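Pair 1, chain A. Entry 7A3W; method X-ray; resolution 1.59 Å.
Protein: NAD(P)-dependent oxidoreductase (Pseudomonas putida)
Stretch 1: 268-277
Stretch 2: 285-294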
# COMPACT_ATOMS: atom_id res chain seq x y z
N ALA A 268 -3.08 -8.45 11.35
CA ALA A 268 -3.63 -7.10 11.63
C ALA A 268 -4.91 -6.87 10.82
O ALA A 268 -5.94 -6.49 11.38
CB ALA A 268 -2.57 -6.05 11.37
N TYR A 269 -4.86 -7.10 9.51
CA TYR A 269 -6.05 -6.92 8.64
C TYR A 269 -7.18 -7.84 9.12
O TYR A 269 -8.32 -7.39 9.21
CB TYR A 269 -5.67 -7.20 7.20
CG TYR A 269 -6.84 -7.41 6.28
CD1 TYR A 269 -7.64 -6.36 5.84
CD2 TYR A 269 -7.16 -8.69 5.85
CE1 TYR A 269 -8.70 -6.58 4.98
CE2 TYR A 269 -8.21 -8.92 5.00
CZ TYR A 269 -8.97 -7.87 4.54
OH TYR A 269 -10.00 -8.14 3.69
N LEU A 270 -6.88 -9.10 9.44
CA LEU A 270 -7.94 -10.05 9.87
C LEU A 270 -8.57 -9.56 11.17
O LEU A 270 -9.80 -9.70 11.31
CB LEU A 270 -7.38 -11.47 9.99
CG LEU A 270 -7.40 -12.28 8.70
CD1 LEU A 270 -6.64 -13.58 8.89
CD2 LEU A 270 -8.83 -12.53 8.24
N SER A 271 -7.78 -8.99 12.08
CA SER A 271 -8.30 -8.45 13.36
C SER A 271 -9.29 -7.33 13.07
O SER A 271 -10.31 -7.24 13.77
CB SER A 271 -7.18 -8.01 14.30
OG SER A 271 -6.64 -6.75 13.91
N TYR A 272 -9.04 -6.49 12.07
CA TYR A 272 -9.94 -5.37 11.72
C TYR A 272 -11.22 -5.94 11.09
O TYR A 272 -12.33 -5.47 11.40
CB TYR A 272 -9.24 -4.37 10.82
CG TYR A 272 -8.07 -3.67 11.47
CD1 TYR A 272 -7.91 -3.65 12.84
CD2 TYR A 272 -7.15 -2.96 10.70
CE1 TYR A 272 -6.85 -2.98 13.44
CE2 TYR A 272 -6.10 -2.27 11.29
CZ TYR A 272 -5.95 -2.29 12.67
OH TYR A 272 -4.93 -1.64 13.30
N CYS A 273 -11.07 -6.94 10.22
CA CYS A 273 -12.22 -7.69 9.66
C CYS A 273 -13.08 -8.24 10.79
O CYS A 273 -14.29 -8.09 10.72
CB CYS A 273 -11.75 -8.82 8.77
SG CYS A 273 -11.12 -8.22 7.18
N ARG A 274 -12.46 -8.87 11.80
CA ARG A 274 -13.21 -9.52 12.90
C ARG A 274 -13.90 -8.46 13.75
O ARG A 274 -15.05 -8.67 14.13
CB ARG A 274 -12.29 -10.48 13.66
CG ARG A 274 -11.94 -11.72 12.85
CD ARG A 274 -11.24 -12.77 13.67
NE ARG A 274 -10.32 -13.54 12.86
CZ ARG A 274 -10.69 -14.42 11.94
NH1 ARG A 274 -11.97 -14.63 11.69
NH2 ARG A 274 -9.77 -15.09 11.27
N MET A 275 -13.26 -7.32 13.97
CA MET A 275 -13.91 -6.13 14.60
C MET A 275 -15.22 -5.84 13.88
O MET A 275 -16.24 -5.66 14.55
CB MET A 275 -13.06 -4.87 14.48
CG MET A 275 -12.14 -4.61 15.63
SD MET A 275 -11.08 -3.19 15.23
CE MET A 275 -9.63 -3.77 16.12
N ALA A 276 -15.19 -5.75 12.55
CA ALA A 276 -16.37 -5.42 11.72
C ALA A 276 -17.43 -6.53 11.86
O ALA A 276 -18.62 -6.19 12.06
CB ALA A 276 -15.95 -5.17 10.29
N GLN A 277 -17.02 -7.80 11.80
CA GLN A 277 -17.98 -8.94 11.92
C GLN A 277 -18.67 -8.87 13.29
O GLN A 277 -19.92 -9.01 13.34
CB GLN A 277 -17.27 -10.28 11.76
CG GLN A 277 -16.75 -10.54 10.35
CD GLN A 277 -16.09 -11.90 10.27
OE1 GLN A 277 -15.25 -12.25 11.09
NE2 GLN A 277 -16.48 -12.68 9.28
N ASP A 285 -19.76 -3.95 2.74
CA ASP A 285 -18.51 -3.62 2.02
C ASP A 285 -17.35 -3.53 3.02
O ASP A 285 -17.55 -3.16 4.20
CB ASP A 285 -18.65 -2.30 1.27
CG ASP A 285 -17.53 -2.04 0.28
OD1 ASP A 285 -17.63 -2.56 -0.86
OD2 ASP A 285 -16.56 -1.33 0.66
N ILE A 286 -16.15 -3.81 2.52
CA ILE A 286 -14.90 -3.80 3.32
C ILE A 286 -14.63 -2.39 3.85
O ILE A 286 -13.98 -2.30 4.89
CB ILE A 286 -13.72 -4.37 2.50
CG1 ILE A 286 -12.54 -4.72 3.42
CG2 ILE A 286 -13.32 -3.46 1.34
CD1 ILE A 286 -12.80 -5.91 4.29
N ALA A 287 -15.14 -1.34 3.21
CA ALA A 287 -14.99 0.05 3.70
C ALA A 287 -15.57 0.17 5.13
O ALA A 287 -15.08 1.01 5.87
CB ALA A 287 -15.62 1.03 2.74
N SER A 288 -16.52 -0.67 5.52
CA SER A 288 -17.17 -0.63 6.86
C SER A 288 -16.12 -0.83 7.97
O SER A 288 -16.44 -0.52 9.12
CB SER A 288 -18.28 -1.64 6.95
OG SER A 288 -17.77 -2.96 6.93
N LEU A 289 -14.94 -1.37 7.65
CA LEU A 289 -13.88 -1.55 8.68
C LEU A 289 -13.53 -0.19 9.30
O LEU A 289 -13.23 -0.16 10.48
CB LEU A 289 -12.63 -2.17 8.05
CG LEU A 289 -12.49 -3.68 8.19
CD1 LEU A 289 -13.71 -4.42 7.66
CD2 LEU A 289 -11.23 -4.13 7.47
N PHE A 290 -13.59 0.90 8.52
CA PHE A 290 -13.30 2.26 9.05
C PHE A 290 -14.19 2.54 10.27
O PHE A 290 -13.66 2.99 11.29
CB PHE A 290 -13.50 3.33 7.98
CG PHE A 290 -13.22 4.73 8.44
CD1 PHE A 290 -14.20 5.48 9.09
CD2 PHE A 290 -12.00 5.33 8.19
CE1 PHE A 290 -13.95 6.78 9.48
CE2 PHE A 290 -11.76 6.64 8.57
CZ PHE A 290 -12.73 7.37 9.21
N LYS A 291 -15.48 2.25 10.15
CA LYS A 291 -16.49 2.53 11.21
C LYS A 291 -16.23 1.57 12.37
O LYS A 291 -16.35 2.02 13.53
CB LYS A 291 -17.89 2.41 10.60
CG LYS A 291 -19.07 2.37 11.57
CD LYS A 291 -20.38 2.16 10.82
CE LYS A 291 -21.57 2.01 11.74
NZ LYS A 291 -21.85 3.29 12.42
N ALA A 292 -15.84 0.32 12.11
CA ALA A 292 -15.61 -0.69 13.17
C ALA A 292 -14.35 -0.31 13.97
O ALA A 292 -14.27 -0.58 15.19
CB ALA A 292 -15.45 -2.05 12.56
N MET A 293 -13.38 0.28 13.27
CA MET A 293 -12.06 0.67 13.83
C MET A 293 -12.14 2.02 14.58
O MET A 293 -11.35 2.20 15.53
CB MET A 293 -11.05 0.78 12.69
CG MET A 293 -10.65 -0.58 12.12
SD MET A 293 -9.79 -0.34 10.54
CE MET A 293 -8.23 0.31 11.14
N HIS A 294 -13.05 2.90 14.16
CA HIS A 294 -13.21 4.23 14.81
C HIS A 294 -13.53 4.05 16.30
O HIS A 294 -14.36 3.21 16.67
CB HIS A 294 -14.29 5.06 14.08
CG HIS A 294 -13.94 6.50 13.94
ND1 HIS A 294 -13.48 7.03 12.75
CD2 HIS A 294 -13.99 7.52 14.82
CE1 HIS A 294 -13.25 8.32 12.91
NE2 HIS A 294 -13.56 8.65 14.17

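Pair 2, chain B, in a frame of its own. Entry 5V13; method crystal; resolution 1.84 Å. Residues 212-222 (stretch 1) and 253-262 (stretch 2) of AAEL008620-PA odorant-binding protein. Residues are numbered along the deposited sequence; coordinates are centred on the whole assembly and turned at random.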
# COMPACT_ATOMS: atom_id res chain seq x y z
N ASN B 212 11.16 -27.61 -14.41
CA ASN B 212 9.87 -28.18 -14.03
C ASN B 212 8.82 -27.09 -13.88
O ASN B 212 7.65 -27.29 -14.23
CB ASN B 212 9.98 -28.98 -12.74
CG ASN B 212 10.69 -30.31 -12.91
OD1 ASN B 212 10.85 -30.81 -14.03
ND2 ASN B 212 11.11 -30.90 -11.80
N GLU B 213 9.21 -25.93 -13.33
CA GLU B 213 8.27 -24.81 -13.19
C GLU B 213 7.89 -24.24 -14.56
O GLU B 213 6.71 -23.95 -14.81
CB GLU B 213 8.88 -23.72 -12.31
CG GLU B 213 7.88 -22.66 -11.83
CD GLU B 213 6.91 -23.19 -10.77
OE1 GLU B 213 7.19 -24.24 -10.15
OE2 GLU B 213 5.85 -22.56 -10.55
N ILE B 214 8.88 -24.07 -15.44
CA ILE B 214 8.60 -23.58 -16.80
C ILE B 214 7.65 -24.54 -17.52
O ILE B 214 6.65 -24.12 -18.11
CB ILE B 214 9.90 -23.38 -17.59
CG1 ILE B 214 10.80 -22.35 -16.90
CG2 ILE B 214 9.58 -22.95 -19.03
CD1 ILE B 214 12.28 -22.38 -17.35
N ARG B 215 7.98 -25.84 -17.51
CA ARG B 215 7.11 -26.80 -18.18
C ARG B 215 5.69 -26.77 -17.60
O ARG B 215 4.71 -26.77 -18.35
CB ARG B 215 7.70 -28.21 -18.08
CG ARG B 215 6.85 -29.28 -18.76
CD ARG B 215 7.56 -30.64 -18.75
NE ARG B 215 7.83 -31.09 -17.39
CZ ARG B 215 9.04 -31.16 -16.85
NH1 ARG B 215 10.11 -30.80 -17.55
NH2 ARG B 215 9.18 -31.58 -15.60
N ARG B 216 5.58 -26.72 -16.27
CA ARG B 216 4.27 -26.64 -15.62
C ARG B 216 3.46 -25.45 -16.13
O ARG B 216 2.27 -25.58 -16.46
CB ARG B 216 4.50 -26.56 -14.11
CG ARG B 216 3.31 -26.25 -13.23
CD ARG B 216 3.78 -26.17 -11.77
NE ARG B 216 3.17 -25.08 -11.02
CZ ARG B 216 2.33 -25.24 -10.01
NH1 ARG B 216 1.99 -26.46 -9.60
NH2 ARG B 216 1.82 -24.18 -9.38
N ASP B 217 4.09 -24.27 -16.23
CA ASP B 217 3.36 -23.09 -16.69
C ASP B 217 3.04 -23.17 -18.17
O ASP B 217 1.97 -22.71 -18.60
CB ASP B 217 4.16 -21.83 -16.37
CG ASP B 217 4.12 -21.49 -14.89
OD1 ASP B 217 3.25 -22.06 -14.19
OD2 ASP B 217 4.94 -20.66 -14.43
N TYR B 218 3.95 -23.74 -18.98
CA TYR B 218 3.63 -23.93 -20.39
C TYR B 218 2.43 -24.85 -20.56
O TYR B 218 1.50 -24.54 -21.31
CB TYR B 218 4.84 -24.47 -21.15
CG TYR B 218 5.64 -23.39 -21.87
CD1 TYR B 218 6.44 -22.51 -21.14
CD2 TYR B 218 5.58 -23.24 -23.25
CE1 TYR B 218 7.16 -21.51 -21.77
CE2 TYR B 218 6.30 -22.24 -23.90
CZ TYR B 218 7.09 -21.38 -23.15
OH TYR B 218 7.81 -20.38 -23.76
N GLU B 219 2.42 -25.97 -19.83
CA GLU B 219 1.33 -26.93 -19.95
C GLU B 219 -0.00 -26.33 -19.48
O GLU B 219 -1.03 -26.51 -20.14
CB GLU B 219 1.67 -28.20 -19.18
CG GLU B 219 2.80 -29.02 -19.82
CD GLU B 219 3.23 -30.22 -18.99
OE1 GLU B 219 4.14 -30.95 -19.43
OE2 GLU B 219 2.66 -30.42 -17.89
N ALA B 220 0.01 -25.60 -18.36
CA ALA B 220 -1.22 -24.99 -17.86
C ALA B 220 -1.79 -23.96 -18.83
O ALA B 220 -3.01 -23.77 -18.89
CB ALA B 220 -0.98 -24.35 -16.50
N ALA B 221 -0.92 -23.29 -19.59
CA ALA B 221 -1.37 -22.34 -20.61
C ALA B 221 -1.81 -23.02 -21.90
O ALA B 221 -2.30 -22.33 -22.81
CB ALA B 221 -0.26 -21.34 -20.92
N GLY B 222 -1.66 -24.34 -22.00
CA GLY B 222 -1.98 -25.04 -23.23
C GLY B 222 -0.91 -24.98 -24.29
O GLY B 222 -1.20 -25.19 -25.47
N SER B 253 3.80 -17.95 -28.16
CA SER B 253 3.57 -18.87 -27.05
C SER B 253 4.18 -18.34 -25.75
O SER B 253 3.56 -18.42 -24.69
CB SER B 253 4.13 -20.25 -27.37
OG SER B 253 3.36 -20.88 -28.38
N LEU B 254 5.41 -17.81 -25.82
CA LEU B 254 6.04 -17.30 -24.61
C LEU B 254 5.24 -16.15 -24.01
O LEU B 254 5.06 -16.09 -22.79
CB LEU B 254 7.48 -16.86 -24.90
CG LEU B 254 8.21 -16.19 -23.73
CD1 LEU B 254 8.24 -17.11 -22.50
CD2 LEU B 254 9.63 -15.80 -24.16
N VAL B 255 4.74 -15.23 -24.84
CA VAL B 255 3.92 -14.15 -24.30
C VAL B 255 2.67 -14.71 -23.64
O VAL B 255 2.29 -14.30 -22.54
CB VAL B 255 3.57 -13.12 -25.40
CG1 VAL B 255 2.51 -12.16 -24.90
CG2 VAL B 255 4.81 -12.33 -25.81
N ALA B 256 2.04 -15.70 -24.29
CA ALA B 256 0.83 -16.29 -23.74
C ALA B 256 1.08 -16.93 -22.38
O ALA B 256 0.29 -16.76 -21.45
CB ALA B 256 0.27 -17.32 -24.72
N VAL B 257 2.19 -17.68 -22.25
CA VAL B 257 2.48 -18.35 -20.99
C VAL B 257 2.73 -17.33 -19.88
O VAL B 257 2.21 -17.47 -18.77
CB VAL B 257 3.67 -19.31 -21.14
CG1 VAL B 257 4.07 -19.87 -19.77
CG2 VAL B 257 3.34 -20.45 -22.11
N ILE B 258 3.54 -16.30 -20.17
CA ILE B 258 3.83 -15.27 -19.17
C ILE B 258 2.54 -14.60 -18.71
O ILE B 258 2.35 -14.36 -17.51
CB ILE B 258 4.84 -14.25 -19.73
CG1 ILE B 258 6.21 -14.90 -19.91
CG2 ILE B 258 4.92 -13.00 -18.83
CD1 ILE B 258 7.27 -14.00 -20.55
N ARG B 259 1.65 -14.30 -19.65
CA ARG B 259 0.38 -13.67 -19.29
C ARG B 259 -0.46 -14.58 -18.41
O ARG B 259 -1.04 -14.14 -17.41
CB ARG B 259 -0.40 -13.30 -20.56
CG ARG B 259 -0.24 -11.85 -21.01
CD ARG B 259 -1.32 -11.42 -22.02
NE ARG B 259 -2.63 -11.18 -21.40
CZ ARG B 259 -3.01 -10.02 -20.85
NH1 ARG B 259 -2.18 -8.98 -20.83
NH2 ARG B 259 -4.22 -9.91 -20.31
N ASP B 260 -0.53 -15.87 -18.77
CA ASP B 260 -1.32 -16.83 -18.02
C ASP B 260 -0.80 -16.99 -16.59
O ASP B 260 -1.58 -16.94 -15.63
CB ASP B 260 -1.32 -18.17 -18.74
CG ASP B 260 -2.30 -19.16 -18.14
OD1 ASP B 260 -3.51 -18.93 -18.31
OD2 ASP B 260 -1.86 -20.13 -17.51
N ARG B 261 0.52 -17.18 -16.44
CA ARG B 261 1.09 -17.29 -15.09
C ARG B 261 0.91 -15.99 -14.33
O ARG B 261 0.59 -16.01 -13.13
CB ARG B 261 2.59 -17.67 -15.17
CG ARG B 261 3.32 -17.74 -13.82
CD ARG B 261 2.66 -18.73 -12.83
NE ARG B 261 3.21 -18.63 -11.48
CZ ARG B 261 4.36 -19.17 -11.09
NH1 ARG B 261 5.10 -19.83 -11.96
NH2 ARG B 261 4.79 -19.02 -9.83
N ASN B 262 1.13 -14.86 -15.00
CA ASN B 262 1.05 -13.56 -14.35
C ASN B 262 -0.26 -13.38 -13.60
O ASN B 262 -0.27 -12.88 -12.47
CB ASN B 262 1.21 -12.44 -15.38
CG ASN B 262 1.41 -11.08 -14.73
OD1 ASN B 262 2.15 -10.95 -13.76
ND2 ASN B 262 0.76 -10.07 -15.27
O HOH W 1 0.91 -20.63 -17.21
O HOH W 2 -3.86 -21.69 -16.76

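Both pairs set two helices almost at right angles. The N-to-C directions make 84° in pair 1 and 94° in pair 2, and the axes approach to 8.4 Å and 9.0 Å. Fourteen central residues superpose with an RMSD of 0.9 Å. The buried areas are also similar, 418 Å² and 465 Å².

The closest CA pair in pair 1 is Ala A276 and Ala A292, 5.0 Å apart between their CA atoms. Ala A276 matches Ala B221, so this position is alanine in both. In both pairs its CB points toward the other stretch. In pair 1, Ala A276 CB lies 3.5 Å from Leu A289 CD1. In pair 2, Ala B221 CB lies 3.9 Å from Val B257 CG2.

Leu A289 and Val B257 match, and their side-chain centres fall 0.8 Å apart. Each is a central apolar residue of its contact. Leu A289 sits as a knob among Tyr A269, Tyr A272, Cys A273 and Ala A276. Val B257 packs on Tyr B218, which matches Cys A273. Val B257 CG2 stands over the ring face, 3.6 Å from the centroid of the Tyr B218 ring and 6° off its normal, a CH-pi contact. The smaller Cys A273 also meets the central residue, with SG 4.1 Å from Leu A289 CD2.

The clearest difference is at Tyr A272 and Met A293, which match Asp B217 and Arg B261. Pair 1 fills this site with an apolar contact. Met A293 CE lies over the ring face, 3.6 Å from the centroid of the Tyr A272 ring, and its SD is 4.1 Å from the same centroid. Pair 2 uses charge instead. Arg B261 NH1 donates a hydrogen bond to Asp B217 OD2 at 2.6 Å, within a salt bridge. Arg B261 NH1 also forms a salt bridge with Glu B213 OE2 at 3.2 Å. Glu B213 matches Ala A268, which makes no contact with the other stretch.

Ala A292 matches Asp B260. Ala A292 CB packs directly, 3.6 Å from Ala A276 CA. Asp B260 OD2 also lies 3.8 Å from Ala B221 CA, and it accepts hydrogen bonds from two waters that reach the other helix. Water 1 donates to Asp B260 OD2 at 2.8 Å and to Asp B217 O at 2.7 Å. Water 2 donates to Asp B260 OD2 at 2.6 Å and to Ala B220 O at 3.1 Å. Pair 1 has no hydrogen bond between its stretches, so apolar packing dominates there, while pair 2 adds charge and water around a similar apolar centre.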